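PDB 2CYB: tyrosine--tRNA ligase from Archaeoglobus fulgidus, which catalyses the ATP-dependent attachment of tyrosine to tRNA(Tyr), in all likelihood by way of a tyrosyl-adenylate intermediate, as a homodimeric class I aminoacyl-tRNA synthetase. Local coordinates for residues A[34-39]-A[167-172]; A[39-44]-A[73-78]; A[67-72]-A[108-113]. One frame throughout, in Å; residues are numbered along the deposited sequence.

Contact 1: A[34-39]-A[167-172]; sequences RAYVGY and AHLGVD. With TYR (tyrosine), chain C.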
loop_
_atom_site.group_PDB
_atom_site.type_symbol
_atom_site.label_atom_id
_atom_site.label_comp_id
_atom_site.label_asym_id
_atom_site.label_seq_id
_atom_site.Cartn_x
_atom_site.Cartn_y
_atom_site.Cartn_z
ATOM N N ARG A 34 -10.473 25.952 7.834
ATOM C CA ARG A 34 -11.219 24.806 7.337
ATOM C C ARG A 34 -10.959 23.577 8.208
ATOM O O ARG A 34 -9.810 23.259 8.533
ATOM C CB ARG A 34 -10.816 24.507 5.889
ATOM C CG ARG A 34 -11.624 23.406 5.226
ATOM C CD ARG A 34 -11.196 23.222 3.780
ATOM N NE ARG A 34 -11.476 24.408 2.976
ATOM C CZ ARG A 34 -11.225 24.517 1.675
ATOM N NH1 ARG A 34 -10.678 23.506 1.007
ATOM N NH2 ARG A 34 -11.526 25.642 1.038
ATOM N N ALA A 35 -12.039 22.906 8.595
ATOM C CA ALA A 35 -11.951 21.701 9.411
ATOM C C ALA A 35 -12.749 20.594 8.735
ATOM O O ALA A 35 -13.643 20.860 7.930
ATOM C CB ALA A 35 -12.508 21.964 10.804
ATOM N N TYR A 36 -12.418 19.348 9.053
ATOM C CA TYR A 36 -13.140 18.220 8.485
ATOM C C TYR A 36 -13.086 17.030 9.419
ATOM O O TYR A 36 -12.345 17.019 10.397
ATOM C CB TYR A 36 -12.532 17.782 7.129
ATOM C CG TYR A 36 -11.514 16.634 7.195
ATOM C CD1 TYR A 36 -11.671 15.489 6.401
ATOM C CD2 TYR A 36 -10.391 16.706 8.023
ATOM C CE1 TYR A 36 -10.733 14.450 6.428
ATOM C CE2 TYR A 36 -9.447 15.674 8.061
ATOM C CZ TYR A 36 -9.624 14.552 7.259
ATOM O OH TYR A 36 -8.680 13.551 7.279
ATOM N N VAL A 37 -13.896 16.040 9.084
ATOM C CA VAL A 37 -13.916 14.764 9.773
ATOM C C VAL A 37 -14.173 13.812 8.623
ATOM O O VAL A 37 -14.920 14.130 7.687
ATOM C CB VAL A 37 -15.061 14.599 10.803
ATOM C CG1 VAL A 37 -14.989 13.178 11.400
ATOM C CG2 VAL A 37 -14.934 15.624 11.926
ATOM N N GLY A 38 -13.529 12.658 8.671
ATOM C CA GLY A 38 -13.740 11.677 7.629
ATOM C C GLY A 38 -14.471 10.509 8.237
ATOM O O GLY A 38 -14.256 10.183 9.404
ATOM N N TYR A 39 -15.348 9.886 7.455
ATOM C CA TYR A 39 -16.105 8.734 7.931
ATOM C C TYR A 39 -16.136 7.598 6.917
ATOM O O TYR A 39 -16.412 7.824 5.740
ATOM C CB TYR A 39 -17.564 9.108 8.206
ATOM C CG TYR A 39 -17.789 10.207 9.218
ATOM C CD1 TYR A 39 -17.948 11.535 8.807
ATOM C CD2 TYR A 39 -17.896 9.918 10.580
ATOM C CE1 TYR A 39 -18.215 12.548 9.726
ATOM C CE2 TYR A 39 -18.162 10.931 11.511
ATOM C CZ TYR A 39 -18.323 12.241 11.072
ATOM O OH TYR A 39 -18.594 13.251 11.970
ATOM N N ALA A 167 -4.213 17.224 3.526
ATOM C CA ALA A 167 -3.560 18.134 2.585
ATOM C C ALA A 167 -4.377 18.387 1.324
ATOM O O ALA A 167 -4.536 19.531 0.899
ATOM C CB ALA A 167 -2.197 17.589 2.203
ATOM N N HIS A 168 -4.893 17.326 0.717
ATOM C CA HIS A 168 -5.657 17.482 -0.512
ATOM C C HIS A 168 -7.014 18.162 -0.366
ATOM O O HIS A 168 -7.551 18.676 -1.346
ATOM C CB HIS A 168 -5.789 16.130 -1.215
ATOM C CG HIS A 168 -4.524 15.688 -1.887
ATOM N ND1 HIS A 168 -4.356 15.722 -3.253
ATOM C CD2 HIS A 168 -3.346 15.262 -1.372
ATOM C CE1 HIS A 168 -3.127 15.337 -3.554
ATOM N NE2 HIS A 168 -2.493 15.052 -2.430
ATOM N N LEU A 169 -7.570 18.175 0.845
ATOM C CA LEU A 169 -8.847 18.840 1.071
ATOM C C LEU A 169 -8.610 20.262 1.603
ATOM O O LEU A 169 -9.557 20.982 1.935
ATOM C CB LEU A 169 -9.703 18.035 2.061
ATOM C CG LEU A 169 -10.190 16.669 1.560
ATOM C CD1 LEU A 169 -10.794 15.881 2.722
ATOM C CD2 LEU A 169 -11.211 16.850 0.445
ATOM N N GLY A 170 -7.340 20.656 1.688
ATOM C CA GLY A 170 -7.002 21.986 2.173
ATOM C C GLY A 170 -7.494 22.217 3.587
ATOM O O GLY A 170 -7.970 23.297 3.931
ATOM N N VAL A 171 -7.360 21.193 4.418
ATOM C CA VAL A 171 -7.808 21.253 5.800
ATOM C C VAL A 171 -6.779 21.861 6.749
ATOM O O VAL A 171 -5.590 21.554 6.679
ATOM C CB VAL A 171 -8.208 19.829 6.275
ATOM C CG1 VAL A 171 -8.387 19.785 7.785
ATOM C CG2 VAL A 171 -9.487 19.417 5.577
ATOM N N ASP A 172 -7.250 22.743 7.629
ATOM C CA ASP A 172 -6.391 23.396 8.611
ATOM C C ASP A 172 -6.510 22.692 9.953
ATOM O O ASP A 172 -5.546 22.622 10.718
ATOM C CB ASP A 172 -6.791 24.865 8.774
ATOM C CG ASP A 172 -6.663 25.640 7.486
ATOM O OD1 ASP A 172 -7.690 26.142 6.976
ATOM O OD2 ASP A 172 -5.526 25.732 6.979
HETATM N N TYR C . -10.038 6.692 10.149
HETATM C CA TYR C . -11.386 7.264 10.390
HETATM C C TYR C . -12.210 6.361 11.305
HETATM O O TYR C . -13.364 6.721 11.590
HETATM C CB TYR C . -12.098 7.471 9.049
HETATM C CG TYR C . -11.361 8.460 8.177
HETATM C CD1 TYR C . -10.931 8.117 6.895
HETATM C CD2 TYR C . -11.092 9.751 8.648
HETATM C CE1 TYR C . -10.247 9.048 6.093
HETATM C CE2 TYR C . -10.418 10.675 7.870
HETATM C CZ TYR C . -9.999 10.323 6.593
HETATM O OH TYR C . -9.351 11.259 5.826
HETATM O OXT TYR C . -11.684 5.315 11.738
#

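Contact 2: A[39-44]-A[73-78]; sequences YEPSGE and IHAYLN. With TYR (tyrosine), chain C.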
loop_
_atom_site.group_PDB
_atom_site.type_symbol
_atom_site.label_atom_id
_atom_site.label_comp_id
_atom_site.label_asym_id
_atom_site.label_seq_id
_atom_site.Cartn_x
_atom_site.Cartn_y
_atom_site.Cartn_z
ATOM N N TYR A 39 -15.348 9.886 7.455
ATOM C CA TYR A 39 -16.105 8.734 7.931
ATOM C C TYR A 39 -16.136 7.598 6.917
ATOM O O TYR A 39 -16.412 7.824 5.740
ATOM C CB TYR A 39 -17.564 9.108 8.206
ATOM C CG TYR A 39 -17.789 10.207 9.218
ATOM C CD1 TYR A 39 -17.948 11.535 8.807
ATOM C CD2 TYR A 39 -17.896 9.918 10.580
ATOM C CE1 TYR A 39 -18.215 12.548 9.726
ATOM C CE2 TYR A 39 -18.162 10.931 11.511
ATOM C CZ TYR A 39 -18.323 12.241 11.072
ATOM O OH TYR A 39 -18.594 13.251 11.970
ATOM N N GLU A 40 -15.865 6.377 7.371
ATOM C CA GLU A 40 -15.976 5.226 6.473
ATOM C C GLU A 40 -17.494 5.042 6.404
ATOM O O GLU A 40 -18.147 4.938 7.437
ATOM C CB GLU A 40 -15.373 3.966 7.094
ATOM C CG GLU A 40 -13.890 4.005 7.353
ATOM C CD GLU A 40 -13.375 2.674 7.878
ATOM O OE1 GLU A 40 -12.288 2.654 8.486
ATOM O OE2 GLU A 40 -14.058 1.647 7.676
ATOM N N PRO A 41 -18.081 5.014 5.200
ATOM C CA PRO A 41 -19.539 4.840 5.144
ATOM C C PRO A 41 -19.995 3.645 5.990
ATOM O O PRO A 41 -19.474 2.540 5.847
ATOM C CB PRO A 41 -19.800 4.647 3.651
ATOM C CG PRO A 41 -18.745 5.516 3.034
ATOM C CD PRO A 41 -17.517 5.176 3.850
ATOM N N SER A 42 -20.954 3.883 6.882
ATOM C CA SER A 42 -21.468 2.840 7.765
ATOM C C SER A 42 -22.980 2.713 7.677
ATOM O O SER A 42 -23.700 3.711 7.700
ATOM C CB SER A 42 -21.072 3.135 9.215
ATOM O OG SER A 42 -21.678 2.215 10.110
ATOM N N GLY A 43 -23.459 1.479 7.572
ATOM C CA GLY A 43 -24.891 1.255 7.488
ATOM C C GLY A 43 -25.606 1.804 8.710
ATOM O O GLY A 43 -26.779 2.169 8.647
ATOM N N GLU A 44 -24.893 1.867 9.829
ATOM C CA GLU A 44 -25.480 2.374 11.057
ATOM C C GLU A 44 -24.776 3.603 11.585
ATOM O O GLU A 44 -23.604 3.546 11.949
ATOM C CB GLU A 44 -25.459 1.312 12.153
ATOM C CG GLU A 44 -26.256 0.065 11.855
ATOM C CD GLU A 44 -26.752 -0.602 13.121
ATOM O OE1 GLU A 44 -27.705 -0.071 13.729
ATOM O OE2 GLU A 44 -26.184 -1.645 13.515
ATOM N N ILE A 73 -13.258 4.883 -0.262
ATOM C CA ILE A 73 -12.096 4.045 -0.542
ATOM C C ILE A 73 -11.548 3.496 0.781
ATOM O O ILE A 73 -11.172 2.332 0.860
ATOM C CB ILE A 73 -10.993 4.835 -1.254
ATOM C CG1 ILE A 73 -11.532 5.409 -2.572
ATOM C CG2 ILE A 73 -9.792 3.933 -1.513
ATOM C CD1 ILE A 73 -12.085 4.377 -3.511
ATOM N N HIS A 74 -11.510 4.332 1.816
ATOM C CA HIS A 74 -11.028 3.868 3.117
ATOM C C HIS A 74 -11.883 2.711 3.633
ATOM O O HIS A 74 -11.358 1.721 4.161
ATOM C CB HIS A 74 -11.026 5.004 4.142
ATOM C CG HIS A 74 -9.843 5.909 4.023
ATOM N ND1 HIS A 74 -9.769 6.919 3.088
ATOM C CD2 HIS A 74 -8.662 5.922 4.688
ATOM C CE1 HIS A 74 -8.594 7.517 3.183
ATOM N NE2 HIS A 74 -7.904 6.932 4.146
ATOM N N ALA A 75 -13.197 2.841 3.475
ATOM C CA ALA A 75 -14.131 1.805 3.899
ATOM C C ALA A 75 -13.807 0.511 3.148
ATOM O O ALA A 75 -13.847 -0.584 3.713
ATOM C CB ALA A 75 -15.568 2.245 3.608
ATOM N N TYR A 76 -13.473 0.645 1.872
ATOM C CA TYR A 76 -13.141 -0.524 1.075
ATOM C C TYR A 76 -11.863 -1.175 1.597
ATOM O O TYR A 76 -11.795 -2.391 1.766
ATOM C CB TYR A 76 -12.928 -0.136 -0.382
ATOM C CG TYR A 76 -12.573 -1.316 -1.250
ATOM C CD1 TYR A 76 -13.562 -2.179 -1.720
ATOM C CD2 TYR A 76 -11.252 -1.584 -1.584
ATOM C CE1 TYR A 76 -13.237 -3.280 -2.507
ATOM C CE2 TYR A 76 -10.911 -2.678 -2.367
ATOM C CZ TYR A 76 -11.912 -3.521 -2.827
ATOM O OH TYR A 76 -11.594 -4.592 -3.622
ATOM N N LEU A 77 -10.847 -0.356 1.832
ATOM C CA LEU A 77 -9.560 -0.847 2.319
ATOM C C LEU A 77 -9.673 -1.508 3.682
ATOM O O LEU A 77 -8.874 -2.383 4.031
ATOM C CB LEU A 77 -8.575 0.306 2.444
ATOM C CG LEU A 77 -8.172 1.070 1.191
ATOM C CD1 LEU A 77 -7.256 2.220 1.615
ATOM C CD2 LEU A 77 -7.467 0.127 0.211
ATOM N N ASN A 78 -10.652 -1.061 4.458
ATOM C CA ASN A 78 -10.853 -1.582 5.812
ATOM C C ASN A 78 -11.912 -2.683 5.840
ATOM O O ASN A 78 -12.580 -2.898 6.855
ATOM C CB ASN A 78 -11.238 -0.431 6.757
ATOM C CG ASN A 78 -10.796 -0.675 8.204
ATOM O OD1 ASN A 78 -11.091 0.124 9.098
ATOM N ND2 ASN A 78 -10.090 -1.774 8.433
HETATM N N TYR C . -10.038 6.692 10.149
HETATM C CA TYR C . -11.386 7.264 10.390
HETATM C C TYR C . -12.210 6.361 11.305
HETATM O O TYR C . -13.364 6.721 11.590
HETATM C CB TYR C . -12.098 7.471 9.049
HETATM C CG TYR C . -11.361 8.460 8.177
HETATM C CD1 TYR C . -10.931 8.117 6.895
HETATM C CD2 TYR C . -11.092 9.751 8.648
HETATM C CE1 TYR C . -10.247 9.048 6.093
HETATM C CE2 TYR C . -10.418 10.675 7.870
HETATM C CZ TYR C . -9.999 10.323 6.593
HETATM O OH TYR C . -9.351 11.259 5.826
HETATM O OXT TYR C . -11.684 5.315 11.738
#

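Contact 3: A[67-72]-A[108-113]; sequences IVLLAD and KFVLGS. With TYR (tyrosine), chain C.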
loop_
_atom_site.group_PDB
_atom_site.type_symbol
_atom_site.label_atom_id
_atom_site.label_comp_id
_atom_site.label_asym_id
_atom_site.label_seq_id
_atom_site.Cartn_x
_atom_site.Cartn_y
_atom_site.Cartn_z
ATOM N N ILE A 67 -15.884 20.522 6.045
ATOM C CA ILE A 67 -15.871 19.494 5.020
ATOM C C ILE A 67 -16.158 18.153 5.686
ATOM O O ILE A 67 -15.595 17.840 6.733
ATOM C CB ILE A 67 -14.503 19.385 4.318
ATOM C CG1 ILE A 67 -14.199 20.675 3.557
ATOM C CG2 ILE A 67 -14.506 18.194 3.361
ATOM C CD1 ILE A 67 -12.891 20.629 2.800
ATOM N N VAL A 68 -17.056 17.378 5.092
ATOM C CA VAL A 68 -17.360 16.053 5.610
ATOM C C VAL A 68 -16.900 15.085 4.538
ATOM O O VAL A 68 -17.419 15.090 3.423
ATOM C CB VAL A 68 -18.863 15.835 5.843
ATOM C CG1 VAL A 68 -19.123 14.378 6.237
ATOM C CG2 VAL A 68 -19.359 16.765 6.937
ATOM N N LEU A 69 -15.913 14.265 4.870
ATOM C CA LEU A 69 -15.399 13.295 3.914
ATOM C C LEU A 69 -16.057 11.936 4.081
ATOM O O LEU A 69 -15.941 11.294 5.133
ATOM C CB LEU A 69 -13.879 13.138 4.064
ATOM C CG LEU A 69 -13.251 12.002 3.236
ATOM C CD1 LEU A 69 -13.400 12.296 1.745
ATOM C CD2 LEU A 69 -11.783 11.864 3.603
ATOM N N LEU A 70 -16.775 11.517 3.047
ATOM C CA LEU A 70 -17.400 10.208 3.033
ATOM C C LEU A 70 -16.261 9.392 2.411
ATOM O O LEU A 70 -16.096 9.355 1.195
ATOM C CB LEU A 70 -18.640 10.225 2.137
ATOM C CG LEU A 70 -19.749 11.168 2.642
ATOM C CD1 LEU A 70 -20.742 11.471 1.536
ATOM C CD2 LEU A 70 -20.454 10.532 3.821
ATOM N N ALA A 71 -15.457 8.771 3.267
ATOM C CA ALA A 71 -14.290 8.013 2.828
ATOM C C ALA A 71 -14.607 6.627 2.298
ATOM O O ALA A 71 -14.318 5.629 2.954
ATOM C CB ALA A 71 -13.282 7.918 3.994
ATOM N N ASP A 72 -15.169 6.553 1.092
ATOM C CA ASP A 72 -15.539 5.268 0.519
ATOM C C ASP A 72 -14.368 4.338 0.224
ATOM O O ASP A 72 -14.477 3.137 0.426
ATOM C CB ASP A 72 -16.387 5.459 -0.754
ATOM C CG ASP A 72 -15.742 6.389 -1.770
ATOM O OD1 ASP A 72 -16.229 6.416 -2.921
ATOM O OD2 ASP A 72 -14.773 7.105 -1.435
ATOM N N LYS A 108 -19.652 20.985 3.359
ATOM C CA LYS A 108 -19.411 20.478 2.011
ATOM C C LYS A 108 -19.078 18.992 2.071
ATOM O O LYS A 108 -18.075 18.602 2.672
ATOM C CB LYS A 108 -18.247 21.233 1.368
ATOM C CG LYS A 108 -17.898 20.782 -0.049
ATOM C CD LYS A 108 -16.746 21.606 -0.613
ATOM C CE LYS A 108 -16.526 21.349 -2.095
ATOM N NZ LYS A 108 -16.155 19.938 -2.378
ATOM N N PHE A 109 -19.915 18.166 1.450
ATOM C CA PHE A 109 -19.677 16.731 1.438
ATOM C C PHE A 109 -18.800 16.337 0.257
ATOM O O PHE A 109 -19.023 16.773 -0.875
ATOM C CB PHE A 109 -21.001 15.959 1.390
ATOM C CG PHE A 109 -21.822 16.094 2.644
ATOM C CD1 PHE A 109 -22.514 17.270 2.917
ATOM C CD2 PHE A 109 -21.862 15.061 3.577
ATOM C CE1 PHE A 109 -23.227 17.419 4.103
ATOM C CE2 PHE A 109 -22.570 15.197 4.767
ATOM C CZ PHE A 109 -23.254 16.377 5.034
ATOM N N VAL A 110 -17.788 15.521 0.536
ATOM C CA VAL A 110 -16.865 15.056 -0.493
ATOM C C VAL A 110 -16.742 13.536 -0.451
ATOM O O VAL A 110 -16.684 12.932 0.624
ATOM C CB VAL A 110 -15.456 15.680 -0.301
ATOM C CG1 VAL A 110 -14.461 15.072 -1.288
ATOM C CG2 VAL A 110 -15.526 17.184 -0.502
ATOM N N LEU A 111 -16.736 12.918 -1.627
ATOM C CA LEU A 111 -16.575 11.472 -1.722
ATOM C C LEU A 111 -15.089 11.229 -1.977
ATOM O O LEU A 111 -14.510 11.804 -2.897
ATOM C CB LEU A 111 -17.389 10.900 -2.888
ATOM C CG LEU A 111 -18.484 9.866 -2.603
ATOM C CD1 LEU A 111 -19.005 9.329 -3.929
ATOM C CD2 LEU A 111 -17.952 8.720 -1.758
ATOM N N GLY A 112 -14.469 10.393 -1.155
ATOM C CA GLY A 112 -13.054 10.115 -1.336
ATOM C C GLY A 112 -12.689 9.756 -2.771
ATOM O O GLY A 112 -11.723 10.292 -3.318
ATOM N N SER A 113 -13.459 8.862 -3.380
ATOM C CA SER A 113 -13.181 8.444 -4.752
ATOM C C SER A 113 -13.139 9.611 -5.744
ATOM O O SER A 113 -12.659 9.455 -6.862
ATOM C CB SER A 113 -14.209 7.400 -5.207
ATOM O OG SER A 113 -15.538 7.826 -4.955
HETATM N N TYR C . -10.038 6.692 10.149
HETATM C CA TYR C . -11.386 7.264 10.390
HETATM C C TYR C . -12.210 6.361 11.305
HETATM O O TYR C . -13.364 6.721 11.590
HETATM C CB TYR C . -12.098 7.471 9.049
HETATM C CG TYR C . -11.361 8.460 8.177
HETATM C CD1 TYR C . -10.931 8.117 6.895
HETATM C CD2 TYR C . -11.092 9.751 8.648
HETATM C CE1 TYR C . -10.247 9.048 6.093
HETATM C CE2 TYR C . -10.418 10.675 7.870
HETATM C CZ TYR C . -9.999 10.323 6.593
HETATM O OH TYR C . -9.351 11.259 5.826
HETATM O OXT TYR C . -11.684 5.315 11.738
#

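Contact 1: A[34-39]-A[167-172]
Arg34 and Asp172 are joined by two hydrogen bonds. The backbone N of Arg34 donates to OD1 of Asp172 (2.9 Å), using the anti lone pair of that oxygen, and the backbone N of Asp172 returns a bond to O of Arg34 (2.8 Å). OD1 also forms a salt bridge with Lys30. The Arg34 side chain turns instead to the end of helix 154-168: a bend at chi3 (-64°) turns NE away from the line of the chain, and NH1, farther out, donates to O of Leu169 (2.9 Å). That oxygen lies in the guanidinium plane, although NH1 stands above the carbonyl plane. Arg34 CD meanwhile packs 3.2 Å from O of Gly170, the positive-phi residue of the Schellman motif that ends the helix. NE of Arg34 is taken by a salt bridge to Glu65.

At Tyr36, a substrate-binding residue, the contact becomes apolar. Val171 CG1 backs CD2 of the ring at 3.7 Å and Leu169 CD1 backs CD1 at 3.8 Å, both side chains crossing the tyrosine at about a right angle. Tyr36 OH lies 2.8 Å from OH of the bound tyrosine, a ligand hydroxyl in plane at the edge of the Tyr36 ring. Gly38 O, also lining the pocket, is 3.3 Å from CD2 of the ligand.

The contact thus ties strand 34-39 to the turn between helix 154-168 and strand 173-177, and strand 34-39 runs in the sheet between strands 173-177 and 65-70.

Contact 2: A[39-44]-A[73-78]
The loop that leads from strand 34-39 into the HIGH region, the class I signature that here begins at Pro41, rests against helix 72-77 through Glu40 and Pro41. Ala75 is the meeting point: its CB touches CD of Pro41 at 3.5 Å and CB of Glu40 at 3.9 Å. The Glu40 chain is extended beyond CG (chi2 -176°), which carries CD past Ala75 to the C-terminal end of the helix. There the carboxylate crosses Asn78 at about a right angle, its plane turned 61° from that of the amide, and OE2 lies 3.6 Å from CB of Asn78. The two carboxylate oxygens have separate partners outside the pair: OE1 is hydrogen-bonded to the hydroxyl of Tyr158, a substrate-binding residue, and OE2 forms a salt bridge with Lys80. The same turn of helix also faces the ligand: His74, just before Ala75, leads its ring away from the loop to the bound tyrosine. CE1 of the ligand stands 3.5 Å above the imidazole plane, over its centre. Placing the HIGH loop after the first parallel strand of the Rossmann fold (34-39), close to the amino-acid pocket, is typical of the class I synthetase catalytic domain.

Contact 3: A[67-72]-A[108-113]
Four backbone hydrogen bonds of 2.8 to 3.0 Å join Ile67–Leu70 to Lys108–Gly112 as parallel strands, alternating in direction: Val68 N to Lys108 O, Val110 N to Val68 O, Leu70 N to Val110 O and Gly112 N to Leu70 O. With a 25° angle between the strand axes, they describe a regular, twisted pair.

Beyond the last bridge Asp72 takes over. Its CG sits between the backbone N and the carbonyl carbon (chi1 52°), and the carboxylate receives Ser113 twice, OG to OD1 at 2.6 Å and N to OD2 at 2.9 Å, each on a syn lone pair. Leu70 O accepts from Asp72 N as well as Gly112 N, the two donors arriving from opposite faces of its plane.

On one sheet face Val68 CB lies over the Phe109 ring, 4.2 Å from its centroid, a CH-pi contact, while Leu70 CD1 meets the edge of the same ring. Helix 83-99 packs on Phe109 through Lys94, Phe97 and Ile98. On the other face Ile67 CG2 touches Val110 CG2 (4.1 Å). Leu69 divides its methyls: CD1 packs 3.5 Å from Val110 O, whereas CD2 lies 3.3 Å from the OH of the bound tyrosine.

Neighbouring parallel strands linked by helices 72-77 and 83-99, with the pocket residues Leu69 and Ala71 at the C-terminal end of strand 65-70, are characteristic of the Rossmann fold.

In the fold
Contacts 1 and 3 share the parallel sheet, where strands 34-39 and 65-70 are neighbours; their centres are about 10 Å apart. Contact 2 continues from both strands, taking the loop after one and the helix after the other. Contacts 2 and 3 are buried, whereas contact 1 is partly buried, with Arg34, Gly170 and Asp172 partly exposed. The chemistry changes with place: backbone bonds dominate between the strands of contact 3, contact 1 joins strand to turn through both backbone and charged side chains, together with apolar packing round Tyr36, and contact 2 is mainly side-chain packing. All three reach the bound tyrosine, at its hydroxyl through Tyr36 and Leu69 and at its ring atoms through Gly38, Ala71 and His74.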